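Local coordinates for protein Afp2 (Serratia entomophila, PDB 6RBN) that probably forms part of the contractile sheath around the inner tube of the anti-feeding prophage, a phage-tail-like injection particle, at residues Y68-L73 with P173-A178; A88-A93 with Y113-T118; G123-G128 with P251-F256; D316-Q321 with I330-L335. All coordinates share one frame; numbering follows the deposited sequence.

Contacts 1, 2 and 3 gather round one mixed sheet, whereas contact 4 belongs to a small antiparallel pair of strands. Helices 90-97 and 112-122 of contact 2 pack on one face of the mixed sheet; helix 66-75 of contact 1 and helix 250-267 of contact 3 pack on the other. Centres of contacts 2 and 3 lie about 16 Å apart, joined by Phe-116; those of contacts 3 and 4 about 23 Å, and of 1 and 4 about 42 Å. Along the chain, contact 2 falls between the segments of contact 1, contacts 1 and 3 interleave, and contact 4 comes last. Leu-335 links contacts 3 and 4, and both meet neighbouring Afp3 chains.

Contact 1. Residues Y68-L73 with P173-A178; sequences YTSLSL and PSAIAA
Two nearly parallel helices, 66-75 and 173-187, come together where Ser-70 meets Ala-175, next to the mixed sheet of the α/β fold. The axes of the two short segments approach to 9.0 Å at 13°, and small residues meet at the closest point, with Leu-73 beside them. The methyl of Ala-175 points toward the other helix and lies against its backbone, with CB 3.7 Å from Ser-70 CA and the same distance from Ser-70 CB and OG. Small serine and alanine suit this close approach, their CA atoms being 5.2 Å apart. Serine suits a buried helix face because its hydroxyl can turn back on its own helix: OG of Ser-70 sits beside the backbone N (chi1 -63°) and bonds to the O of Ala-66, one turn earlier.

One turn beyond Ser-70, Leu-73 reaches across. Its CG lies anti to the backbone N (chi1 -161°), which carries the CD1 branch over the other helix, 3.4 Å from the O of Ala-175 and 4.1 Å from the CA of Ile-176. The longer leucine covers the backbone of the second helix, next to the small pair. With no polar bond between the two segments, the contact rests on van der Waals packing.

Around it, Ser-70 and Leu-71 lean on Phe-32 of strand 30-34, Leu-71 also reaches strand 82-86, and helix 52-58 receives Tyr-68 and Leu-71.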
loop_
_atom_site.group_PDB
_atom_site.type_symbol
_atom_site.label_atom_id
_atom_site.label_comp_id
_atom_site.label_asym_id
_atom_site.label_seq_id
_atom_site.Cartn_x
_atom_site.Cartn_y
_atom_site.Cartn_z
ATOM N N TYR C 68 -39.678 94.031 14.542
ATOM C CA TYR C 68 -38.390 94.346 15.144
ATOM C C TYR C 68 -38.344 93.924 16.604
ATOM O O TYR C 68 -37.334 93.385 17.066
ATOM C CB TYR C 68 -38.096 95.841 15.021
ATOM C CG TYR C 68 -36.713 96.226 15.492
ATOM C CD1 TYR C 68 -35.609 96.037 14.674
ATOM C CD2 TYR C 68 -36.505 96.757 16.757
ATOM C CE1 TYR C 68 -34.345 96.381 15.093
ATOM C CE2 TYR C 68 -35.243 97.096 17.189
ATOM C CZ TYR C 68 -34.166 96.906 16.351
ATOM O OH TYR C 68 -32.904 97.246 16.772
ATOM N N THR C 69 -39.423 94.173 17.347
ATOM C CA THR C 69 -39.458 93.799 18.754
ATOM C C THR C 69 -39.597 92.299 18.942
ATOM O O THR C 69 -39.252 91.790 20.012
ATOM C CB THR C 69 -40.602 94.516 19.459
ATOM O OG1 THR C 69 -41.844 94.106 18.884
ATOM C CG2 THR C 69 -40.457 96.005 19.289
ATOM N N SER C 70 -40.093 91.584 17.934
ATOM C CA SER C 70 -40.138 90.132 18.014
ATOM C C SER C 70 -38.751 89.531 17.854
ATOM O O SER C 70 -38.387 88.591 18.566
ATOM C CB SER C 70 -41.085 89.580 16.956
ATOM O OG SER C 70 -42.406 90.023 17.189
ATOM N N LEU C 71 -37.966 90.067 16.927
ATOM C CA LEU C 71 -36.629 89.549 16.680
ATOM C C LEU C 71 -35.624 90.006 17.722
ATOM O O LEU C 71 -34.719 89.244 18.065
ATOM C CB LEU C 71 -36.175 89.960 15.288
ATOM C CG LEU C 71 -36.916 89.140 14.245
ATOM C CD1 LEU C 71 -36.736 89.720 12.898
ATOM C CD2 LEU C 71 -36.317 87.780 14.274
ATOM N N SER C 72 -35.759 91.230 18.231
ATOM C CA SER C 72 -34.868 91.687 19.291
ATOM C C SER C 72 -35.089 90.911 20.580
ATOM O O SER C 72 -34.148 90.718 21.352
ATOM C CB SER C 72 -35.061 93.182 19.532
ATOM O OG SER C 72 -36.351 93.442 20.046
ATOM N N LEU C 73 -36.316 90.449 20.816
ATOM C CA LEU C 73 -36.609 89.579 21.944
ATOM C C LEU C 73 -36.241 88.132 21.643
ATOM O O LEU C 73 -36.031 87.351 22.575
ATOM C CB LEU C 73 -38.093 89.726 22.301
ATOM C CG LEU C 73 -38.742 89.340 23.633
ATOM C CD1 LEU C 73 -39.085 87.879 23.730
ATOM C CD2 LEU C 73 -37.844 89.758 24.781
ATOM N N PRO C 173 -47.095 88.915 21.677
ATOM C CA PRO C 173 -46.975 87.844 22.676
ATOM C C PRO C 173 -46.657 86.483 22.088
ATOM O O PRO C 173 -46.419 85.542 22.853
ATOM C CB PRO C 173 -48.349 87.854 23.338
ATOM C CG PRO C 173 -49.257 88.333 22.272
ATOM C CD PRO C 173 -48.494 89.321 21.467
ATOM N N SER C 174 -46.663 86.344 20.763
ATOM C CA SER C 174 -46.113 85.150 20.139
ATOM C C SER C 174 -44.609 85.076 20.330
ATOM O O SER C 174 -44.057 83.983 20.486
ATOM C CB SER C 174 -46.432 85.147 18.652
ATOM O OG SER C 174 -47.819 85.188 18.434
ATOM N N ALA C 175 -43.934 86.225 20.309
ATOM C CA ALA C 175 -42.490 86.257 20.476
ATOM C C ALA C 175 -42.077 86.011 21.915
ATOM O O ALA C 175 -40.960 85.548 22.163
ATOM C CB ALA C 175 -41.944 87.597 20.004
ATOM N N ILE C 176 -42.947 86.337 22.869
ATOM C CA ILE C 176 -42.694 85.986 24.259
ATOM C C ILE C 176 -42.779 84.478 24.435
ATOM O O ILE C 176 -41.974 83.870 25.151
ATOM C CB ILE C 176 -43.682 86.734 25.171
ATOM C CG1 ILE C 176 -43.509 88.241 25.005
ATOM C CG2 ILE C 176 -43.484 86.360 26.620
ATOM C CD1 ILE C 176 -44.604 89.047 25.646
ATOM N N ALA C 177 -43.730 83.843 23.751
ATOM C CA ALA C 177 -43.828 82.392 23.785
ATOM C C ALA C 177 -42.711 81.734 22.992
ATOM O O ALA C 177 -42.247 80.655 23.369
ATOM C CB ALA C 177 -45.179 81.946 23.247
ATOM N N ALA C 178 -42.262 82.360 21.905
ATOM C CA ALA C 178 -41.211 81.775 21.085
ATOM C C ALA C 178 -39.847 81.842 21.749
ATOM O O ALA C 178 -38.976 81.032 21.427
ATOM C CB ALA C 178 -41.154 82.463 19.724
#

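Contact 2. Residues A88-A93 with Y113-T118; sequences ANIADA and YTAFTT
Apolar touching between Ile-90, Ala-91 and Ala-115 makes up most of the contact between helices 90-97 and 112-122. The methyl of Ala-115 is its centre: CB lies 3.7 Å from Ile-90 CD1 and equally far from Ile-90 CG1, while Ala-91 CB approaches the same methyl at 4.2 Å. Ile-90 thus lays the CG1-CD1 branch alongside Ala-115. That branch stands between the backbone N and the carbonyl carbon (chi1 72°), a crowded position that turns it toward helix 112-122, and CD1 also comes within 4.3 Å of Phe-116 N. Alanine suits both facing positions, since Ala-91 and Ala-115 have CA atoms only 5.5 Å apart.

The hydrogen bonds run within each part of the chain, none between the two helices. Thr-118, whose CB points toward the first segment, turns OG1 back to the O of Thr-114 at 3.1 Å, in the carbonyl plane and with a C=O...donor angle of 147°. A threonine can thereby place its hydroxyl on its own helix. At the start of the other helix, Asn-89 occupies the N-cap position without a capping bond from its side chain; its ND2 bonds instead to OD1 of Asn-86.

Beneath the helices lies the sheet. Ile-90 also rests on Leu-31, Ala-33 and Val-85, while Phe-116 turns away from helix 90-97 to meet Phe-130 edge-to-face.

With neither charge nor polar bond between them, the two helices are matched by shape: the small methyls permit close approach, and isoleucine bridges Ala-115 and the sheet.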
loop_
_atom_site.group_PDB
_atom_site.type_symbol
_atom_site.label_atom_id
_atom_site.label_comp_id
_atom_site.label_asym_id
_atom_site.label_seq_id
_atom_site.Cartn_x
_atom_site.Cartn_y
_atom_site.Cartn_z
ATOM N N ALA C 88 -48.133 87.034 2.931
ATOM C CA ALA C 88 -48.644 86.456 1.699
ATOM C C ALA C 88 -47.741 85.374 1.132
ATOM O O ALA C 88 -48.027 84.858 0.048
ATOM C CB ALA C 88 -48.847 87.551 0.651
ATOM N N ASN C 89 -46.661 85.017 1.829
ATOM C CA ASN C 89 -45.713 84.041 1.315
ATOM C C ASN C 89 -45.303 83.006 2.350
ATOM O O ASN C 89 -44.327 82.284 2.119
ATOM C CB ASN C 89 -44.460 84.744 0.785
ATOM C CG ASN C 89 -44.734 85.565 -0.450
ATOM O OD1 ASN C 89 -45.459 85.136 -1.344
ATOM N ND2 ASN C 89 -44.159 86.757 -0.508
ATOM N N ILE C 90 -46.001 82.911 3.484
ATOM C CA ILE C 90 -45.538 82.000 4.526
ATOM C C ILE C 90 -45.895 80.561 4.190
ATOM O O ILE C 90 -45.246 79.639 4.690
ATOM C CB ILE C 90 -46.066 82.421 5.913
ATOM C CG1 ILE C 90 -47.563 82.170 6.107
ATOM C CG2 ILE C 90 -45.820 83.886 6.150
ATOM C CD1 ILE C 90 -47.881 80.940 6.962
ATOM N N ALA C 91 -46.904 80.343 3.346
ATOM C CA ALA C 91 -47.216 78.995 2.896
ATOM C C ALA C 91 -46.187 78.476 1.908
ATOM O O ALA C 91 -46.031 77.259 1.774
ATOM C CB ALA C 91 -48.608 78.955 2.266
ATOM N N ASP C 92 -45.485 79.371 1.217
ATOM C CA ASP C 92 -44.446 78.949 0.290
ATOM C C ASP C 92 -43.127 78.701 1.005
ATOM O O ASP C 92 -42.406 77.760 0.662
ATOM C CB ASP C 92 -44.256 80.003 -0.797
ATOM C CG ASP C 92 -45.455 80.119 -1.707
ATOM O OD1 ASP C 92 -46.159 79.104 -1.891
ATOM O OD2 ASP C 92 -45.696 81.223 -2.234
ATOM N N ALA C 93 -42.802 79.528 2.001
ATOM C CA ALA C 93 -41.499 79.446 2.653
ATOM C C ALA C 93 -41.375 78.195 3.510
ATOM O O ALA C 93 -40.270 77.667 3.679
ATOM C CB ALA C 93 -41.259 80.690 3.500
ATOM N N TYR C 113 -53.420 83.058 9.442
ATOM C CA TYR C 113 -54.327 81.999 9.884
ATOM C C TYR C 113 -54.776 81.133 8.714
ATOM O O TYR C 113 -54.811 79.903 8.816
ATOM C CB TYR C 113 -55.563 82.590 10.569
ATOM C CG TYR C 113 -55.341 83.391 11.835
ATOM C CD1 TYR C 113 -54.150 83.332 12.540
ATOM C CD2 TYR C 113 -56.347 84.219 12.321
ATOM C CE1 TYR C 113 -53.963 84.080 13.681
ATOM C CE2 TYR C 113 -56.167 84.964 13.466
ATOM C CZ TYR C 113 -54.974 84.888 14.141
ATOM O OH TYR C 113 -54.777 85.626 15.283
ATOM N N THR C 114 -55.122 81.762 7.589
ATOM C CA THR C 114 -55.564 81.007 6.425
ATOM C C THR C 114 -54.412 80.344 5.683
ATOM O O THR C 114 -54.655 79.437 4.884
ATOM C CB THR C 114 -56.351 81.903 5.464
ATOM O OG1 THR C 114 -56.865 81.110 4.389
ATOM C CG2 THR C 114 -55.475 83.002 4.903
ATOM N N ALA C 115 -53.176 80.768 5.929
ATOM C CA ALA C 115 -52.007 80.092 5.392
ATOM C C ALA C 115 -51.384 79.127 6.387
ATOM O O ALA C 115 -50.569 78.290 5.990
ATOM C CB ALA C 115 -50.961 81.113 4.942
ATOM N N PHE C 116 -51.732 79.244 7.669
ATOM C CA PHE C 116 -51.393 78.210 8.637
ATOM C C PHE C 116 -52.124 76.913 8.323
ATOM O O PHE C 116 -51.513 75.842 8.282
ATOM C CB PHE C 116 -51.735 78.690 10.044
ATOM C CG PHE C 116 -51.503 77.674 11.105
ATOM C CD1 PHE C 116 -50.224 77.389 11.533
ATOM C CD2 PHE C 116 -52.567 77.010 11.686
ATOM C CE1 PHE C 116 -50.012 76.456 12.512
ATOM C CE2 PHE C 116 -52.355 76.078 12.663
ATOM C CZ PHE C 116 -51.082 75.801 13.076
ATOM N N THR C 117 -53.432 76.994 8.084
ATOM C CA THR C 117 -54.232 75.806 7.813
ATOM C C THR C 117 -53.952 75.195 6.445
ATOM O O THR C 117 -54.390 74.069 6.192
ATOM C CB THR C 117 -55.717 76.141 7.940
ATOM O OG1 THR C 117 -56.494 74.947 7.780
ATOM C CG2 THR C 117 -56.130 77.155 6.892
ATOM N N THR C 118 -53.248 75.905 5.564
ATOM C CA THR C 118 -52.818 75.311 4.304
ATOM C C THR C 118 -51.681 74.324 4.527
ATOM O O THR C 118 -51.756 73.169 4.092
ATOM C CB THR C 118 -52.394 76.406 3.327
ATOM O OG1 THR C 118 -53.509 77.264 3.061
ATOM C CG2 THR C 118 -51.906 75.803 2.027
#

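Contact 3. Residues G123-G128 with P251-F256; sequences GYRIFG and PVRRLF
The CA atoms of Phe-127 and Arg-254 stand 7.4 Å apart, where the chain leaves a Schellman motif at Gly-123, passes through Arg-125 with positive phi (62°) and enters strand 127-129 beneath helix 250-267. Glycine suits the positive-phi C-prime place, where a CB would press on the preceding carbonyl.

Phe-127 points at the helix and offers one ring face to the aliphatic part of Arg-254, whose CG lies 4.2 Å from Phe-127 CG and is offset toward the rim. Arg-253 CG approaches the same ring obliquely, 4.4 Å from Phe-127 CD1. The long Arg-254 suits this place, its methylenes covering the phenylalanine while NH2 forms a salt bridge with Asp-185. Arg-253 keeps its charged end at the contact, in a cation-pi interaction with Trp-247.

Arg-125 and Arg-253 come close as well, NH1 of Arg-125 lying 3.3 Å from NH2 of Arg-253. The side chains cross at about a right angle, their guanidinium planes 62° apart, with Arg-125 NH1 at the edge of the Arg-253 group. Glu-14 of a neighbouring Afp3 chain bridges both arginines, and Glu-260 also pairs with Arg-125, so this proximity probably costs little.

Strand 127-129, the loop before it and helix 250-267 thus combine an apolar floor, typical of a helix packed on a sheet in an α/β sandwich, with two arginines that share an acidic residue of Afp3.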
loop_
_atom_site.group_PDB
_atom_site.type_symbol
_atom_site.label_atom_id
_atom_site.label_comp_id
_atom_site.label_asym_id
_atom_site.label_seq_id
_atom_site.Cartn_x
_atom_site.Cartn_y
_atom_site.Cartn_z
ATOM N N GLY C 123 -49.254 68.934 5.649
ATOM C CA GLY C 123 -48.506 68.074 6.545
ATOM C C GLY C 123 -47.038 68.416 6.701
ATOM O O GLY C 123 -46.181 67.561 6.466
ATOM N N TYR C 124 -46.727 69.650 7.095
ATOM C CA TYR C 124 -45.347 70.110 7.160
ATOM C C TYR C 124 -44.767 70.162 8.568
ATOM O O TYR C 124 -43.686 70.735 8.741
ATOM C CB TYR C 124 -45.212 71.474 6.498
ATOM C CG TYR C 124 -45.114 71.387 5.004
ATOM C CD1 TYR C 124 -43.918 71.034 4.401
ATOM C CD2 TYR C 124 -46.205 71.655 4.196
ATOM C CE1 TYR C 124 -43.807 70.946 3.038
ATOM C CE2 TYR C 124 -46.103 71.573 2.824
ATOM C CZ TYR C 124 -44.900 71.217 2.251
ATOM O OH TYR C 124 -44.791 71.131 0.886
ATOM N N ARG C 125 -45.463 69.595 9.565
ATOM C CA ARG C 125 -44.925 69.317 10.908
ATOM C C ARG C 125 -44.495 70.584 11.643
ATOM O O ARG C 125 -43.449 70.619 12.293
ATOM C CB ARG C 125 -43.756 68.332 10.852
ATOM C CG ARG C 125 -44.021 67.022 10.151
ATOM C CD ARG C 125 -45.045 66.178 10.855
ATOM N NE ARG C 125 -46.387 66.335 10.310
ATOM C CZ ARG C 125 -47.478 65.856 10.893
ATOM N NH1 ARG C 125 -47.373 65.200 12.034
ATOM N NH2 ARG C 125 -48.667 66.030 10.339
ATOM N N ILE C 126 -45.292 71.637 11.530
ATOM C CA ILE C 126 -44.973 72.908 12.138
ATOM C C ILE C 126 -45.879 73.138 13.341
ATOM O O ILE C 126 -46.828 72.400 13.583
ATOM C CB ILE C 126 -45.049 74.061 11.104
ATOM C CG1 ILE C 126 -46.278 73.918 10.200
ATOM C CG2 ILE C 126 -43.788 74.105 10.273
ATOM C CD1 ILE C 126 -47.532 74.585 10.683
ATOM N N PHE C 127 -45.573 74.172 14.118
ATOM C CA PHE C 127 -46.388 74.557 15.263
ATOM C C PHE C 127 -46.547 76.068 15.244
ATOM O O PHE C 127 -45.554 76.796 15.207
ATOM C CB PHE C 127 -45.753 74.101 16.577
ATOM C CG PHE C 127 -46.638 74.287 17.770
ATOM C CD1 PHE C 127 -47.663 73.393 18.028
ATOM C CD2 PHE C 127 -46.457 75.355 18.630
ATOM C CE1 PHE C 127 -48.483 73.556 19.119
ATOM C CE2 PHE C 127 -47.277 75.524 19.723
ATOM C CZ PHE C 127 -48.292 74.622 19.965
ATOM N N GLY C 128 -47.791 76.533 15.265
ATOM C CA GLY C 128 -48.067 77.951 15.160
ATOM C C GLY C 128 -48.199 78.634 16.510
ATOM O O GLY C 128 -48.680 78.057 17.475
ATOM N N PRO C 251 -46.377 70.426 25.025
ATOM C CA PRO C 251 -45.337 69.379 25.071
ATOM C C PRO C 251 -45.565 68.148 24.209
ATOM O O PRO C 251 -44.704 67.818 23.392
ATOM C CB PRO C 251 -45.325 68.972 26.545
ATOM C CG PRO C 251 -45.687 70.133 27.224
ATOM C CD PRO C 251 -46.634 70.905 26.400
ATOM N N VAL C 252 -46.707 67.469 24.352
ATOM C CA VAL C 252 -46.880 66.205 23.643
ATOM C C VAL C 252 -47.213 66.390 22.174
ATOM O O VAL C 252 -47.203 65.407 21.427
ATOM C CB VAL C 252 -47.957 65.304 24.278
ATOM C CG1 VAL C 252 -47.704 65.142 25.763
ATOM C CG2 VAL C 252 -49.342 65.810 24.002
ATOM N N ARG C 253 -47.501 67.611 21.728
ATOM C CA ARG C 253 -47.594 67.826 20.290
ATOM C C ARG C 253 -46.221 68.087 19.687
ATOM O O ARG C 253 -45.851 67.464 18.689
ATOM C CB ARG C 253 -48.524 68.992 19.950
ATOM C CG ARG C 253 -48.679 69.103 18.452
ATOM C CD ARG C 253 -49.530 67.946 17.996
ATOM N NE ARG C 253 -49.349 67.578 16.603
ATOM C CZ ARG C 253 -48.500 66.632 16.226
ATOM N NH1 ARG C 253 -47.808 65.984 17.142
ATOM N NH2 ARG C 253 -48.349 66.318 14.956
ATOM N N ARG C 254 -45.452 68.997 20.292
ATOM C CA ARG C 254 -44.093 69.273 19.837
ATOM C C ARG C 254 -43.145 68.106 20.053
ATOM O O ARG C 254 -42.089 68.068 19.419
ATOM C CB ARG C 254 -43.524 70.499 20.543
ATOM C CG ARG C 254 -44.034 71.812 20.027
ATOM C CD ARG C 254 -43.407 72.957 20.791
ATOM N NE ARG C 254 -41.949 72.892 20.773
ATOM C CZ ARG C 254 -41.178 73.335 19.787
ATOM N NH1 ARG C 254 -41.716 73.863 18.700
ATOM N NH2 ARG C 254 -39.864 73.230 19.881
ATOM N N LEU C 255 -43.477 67.177 20.948
ATOM C CA LEU C 255 -42.667 65.974 21.077
ATOM C C LEU C 255 -42.796 65.103 19.840
ATOM O O LEU C 255 -41.786 64.618 19.325
ATOM C CB LEU C 255 -43.049 65.204 22.344
ATOM C CG LEU C 255 -42.229 64.016 22.874
ATOM C CD1 LEU C 255 -42.642 62.672 22.307
ATOM C CD2 LEU C 255 -40.755 64.249 22.592
ATOM N N PHE C 256 -44.016 64.907 19.333
ATOM C CA PHE C 256 -44.150 64.031 18.174
ATOM C C PHE C 256 -43.648 64.706 16.909
ATOM O O PHE C 256 -43.134 64.025 16.020
ATOM C CB PHE C 256 -45.587 63.553 17.924
ATOM C CG PHE C 256 -46.106 62.515 18.896
ATOM C CD1 PHE C 256 -45.529 62.290 20.132
ATOM C CD2 PHE C 256 -47.089 61.643 18.475
ATOM C CE1 PHE C 256 -46.024 61.325 20.979
ATOM C CE2 PHE C 256 -47.570 60.658 19.305
ATOM C CZ PHE C 256 -47.031 60.496 20.556
#

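Contact 4. Residues D316-Q321 with I330-L335; sequences DLTMTQ and IIKIGL
Thr-318 and Met-319, in the loop after strand 309-312, serve the two polar backbone atoms of Ile-330. The hydroxyl OG1 of Thr-318 donates to the O of Ile-330; the modelled 2.5 Å is very short, and doubtful at this resolution. The N-H of Ile-330 points almost straight (177°) at SD of Met-319, with N to SD at 3.1 Å, a weak bond to a poor acceptor. Met-319 suits this place because CG between the backbone N and carbonyl carbon (chi1 56°), and SD anti to CA, bring the sulfur to the amide while its CB packs at 3.9 Å against Ile-330 CB.

As OG1 serves the carbonyl, the threonine methyl CG2 meets Lys-332 CG at 3.7 Å, the two side chains sliding past each other in opposite directions. Lys-332 thus spends its methylenes on packing and its NZ on the O of Ser-17 of a neighbouring Afp3 chain.

Beyond Ile-330 the strand takes up regular pairing, Lys-332 with Gln-312 and Gly-334 with Phe-310. Ile-330, Ile-333 and Gly-334 pair in parallel with a strand of another Afp3 chain. Such sheet extension between subunits is characteristic of the C-terminal domain of contractile sheath proteins.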
loop_
_atom_site.group_PDB
_atom_site.type_symbol
_atom_site.label_atom_id
_atom_site.label_comp_id
_atom_site.label_asym_id
_atom_site.label_seq_id
_atom_site.Cartn_x
_atom_site.Cartn_y
_atom_site.Cartn_z
ATOM N N ASP C 316 -46.964 40.853 5.624
ATOM C CA ASP C 316 -48.406 40.876 5.842
ATOM C C ASP C 316 -48.728 41.370 7.244
ATOM O O ASP C 316 -49.678 40.916 7.884
ATOM C CB ASP C 316 -49.035 39.514 5.556
ATOM C CG ASP C 316 -48.397 38.383 6.342
ATOM O OD1 ASP C 316 -47.405 38.618 7.064
ATOM O OD2 ASP C 316 -48.890 37.241 6.223
ATOM N N LEU C 317 -47.928 42.314 7.735
ATOM C CA LEU C 317 -48.188 43.007 8.988
ATOM C C LEU C 317 -48.732 44.408 8.753
ATOM O O LEU C 317 -49.818 44.746 9.226
ATOM C CB LEU C 317 -46.905 43.097 9.820
ATOM C CG LEU C 317 -46.575 42.004 10.821
ATOM C CD1 LEU C 317 -45.179 42.215 11.354
ATOM C CD2 LEU C 317 -47.580 42.038 11.940
ATOM N N THR C 318 -47.988 45.231 8.023
ATOM C CA THR C 318 -48.340 46.622 7.814
ATOM C C THR C 318 -48.650 46.947 6.366
ATOM O O THR C 318 -49.231 48.002 6.097
ATOM C CB THR C 318 -47.203 47.532 8.294
ATOM O OG1 THR C 318 -46.024 47.253 7.535
ATOM C CG2 THR C 318 -46.910 47.286 9.757
ATOM N N MET C 319 -48.291 46.069 5.441
ATOM C CA MET C 319 -48.454 46.316 4.022
ATOM C C MET C 319 -48.620 44.988 3.304
ATOM O O MET C 319 -48.222 43.945 3.815
ATOM C CB MET C 319 -47.257 47.099 3.492
ATOM C CG MET C 319 -45.950 46.420 3.775
ATOM S SD MET C 319 -44.549 47.489 3.475
ATOM C CE MET C 319 -43.262 46.408 4.041
ATOM N N THR C 320 -49.240 45.037 2.132
ATOM C CA THR C 320 -49.520 43.851 1.340
ATOM C C THR C 320 -48.686 43.860 0.069
ATOM O O THR C 320 -48.002 44.836 -0.240
ATOM C CB THR C 320 -51.006 43.767 0.988
ATOM O OG1 THR C 320 -51.381 44.918 0.225
ATOM C CG2 THR C 320 -51.838 43.715 2.245
ATOM N N GLN C 321 -48.768 42.751 -0.672
ATOM C CA GLN C 321 -47.953 42.577 -1.870
ATOM C C GLN C 321 -48.371 43.539 -2.978
ATOM O O GLN C 321 -47.538 43.969 -3.785
ATOM C CB GLN C 321 -48.037 41.121 -2.334
ATOM C CG GLN C 321 -47.216 40.784 -3.561
ATOM C CD GLN C 321 -45.753 41.102 -3.380
ATOM O OE1 GLN C 321 -45.252 42.089 -3.917
ATOM N NE2 GLN C 321 -45.055 40.270 -2.629
ATOM N N ILE C 330 -44.449 50.484 4.308
ATOM C CA ILE C 330 -45.311 50.977 5.371
ATOM C C ILE C 330 -44.772 50.493 6.705
ATOM O O ILE C 330 -44.728 49.289 6.978
ATOM C CB ILE C 330 -46.766 50.547 5.165
ATOM C CG1 ILE C 330 -47.317 51.204 3.907
ATOM C CG2 ILE C 330 -47.595 50.944 6.356
ATOM C CD1 ILE C 330 -48.674 50.733 3.536
ATOM N N ILE C 331 -44.354 51.440 7.527
ATOM C CA ILE C 331 -44.002 51.190 8.912
ATOM C C ILE C 331 -45.214 51.600 9.738
ATOM O O ILE C 331 -46.101 52.299 9.249
ATOM C CB ILE C 331 -42.748 52.000 9.309
ATOM C CG1 ILE C 331 -41.721 52.015 8.177
ATOM C CG2 ILE C 331 -42.049 51.407 10.525
ATOM C CD1 ILE C 331 -41.127 50.682 7.821
ATOM N N LYS C 332 -45.291 51.147 10.986
ATOM C CA LYS C 332 -46.154 51.826 11.941
ATOM C C LYS C 332 -45.500 51.827 13.310
ATOM O O LYS C 332 -45.005 50.800 13.782
ATOM C CB LYS C 332 -47.571 51.236 11.989
ATOM C CG LYS C 332 -47.742 49.803 12.377
ATOM C CD LYS C 332 -49.226 49.514 12.421
ATOM C CE LYS C 332 -49.831 49.577 11.030
ATOM N NZ LYS C 332 -51.273 49.216 11.025
ATOM N N ILE C 333 -45.467 53.008 13.917
ATOM C CA ILE C 333 -44.703 53.292 15.122
ATOM C C ILE C 333 -45.664 53.876 16.143
ATOM O O ILE C 333 -46.439 54.779 15.819
ATOM C CB ILE C 333 -43.555 54.275 14.822
ATOM C CG1 ILE C 333 -42.614 53.690 13.772
ATOM C CG2 ILE C 333 -42.783 54.610 16.077
ATOM C CD1 ILE C 333 -41.700 54.681 13.142
ATOM N N GLY C 334 -45.633 53.360 17.353
ATOM C CA GLY C 334 -46.409 53.932 18.440
ATOM C C GLY C 334 -45.509 54.200 19.622
ATOM O O GLY C 334 -44.624 53.410 19.922
ATOM N N LEU C 335 -45.737 55.332 20.282
ATOM C CA LEU C 335 -44.863 55.744 21.372
ATOM C C LEU C 335 -45.629 56.658 22.317
ATOM O O LEU C 335 -46.503 57.409 21.887
ATOM C CB LEU C 335 -43.597 56.414 20.819
ATOM C CG LEU C 335 -43.639 57.643 19.911
ATOM C CD1 LEU C 335 -43.448 58.917 20.689
ATOM C CD2 LEU C 335 -42.601 57.521 18.818
#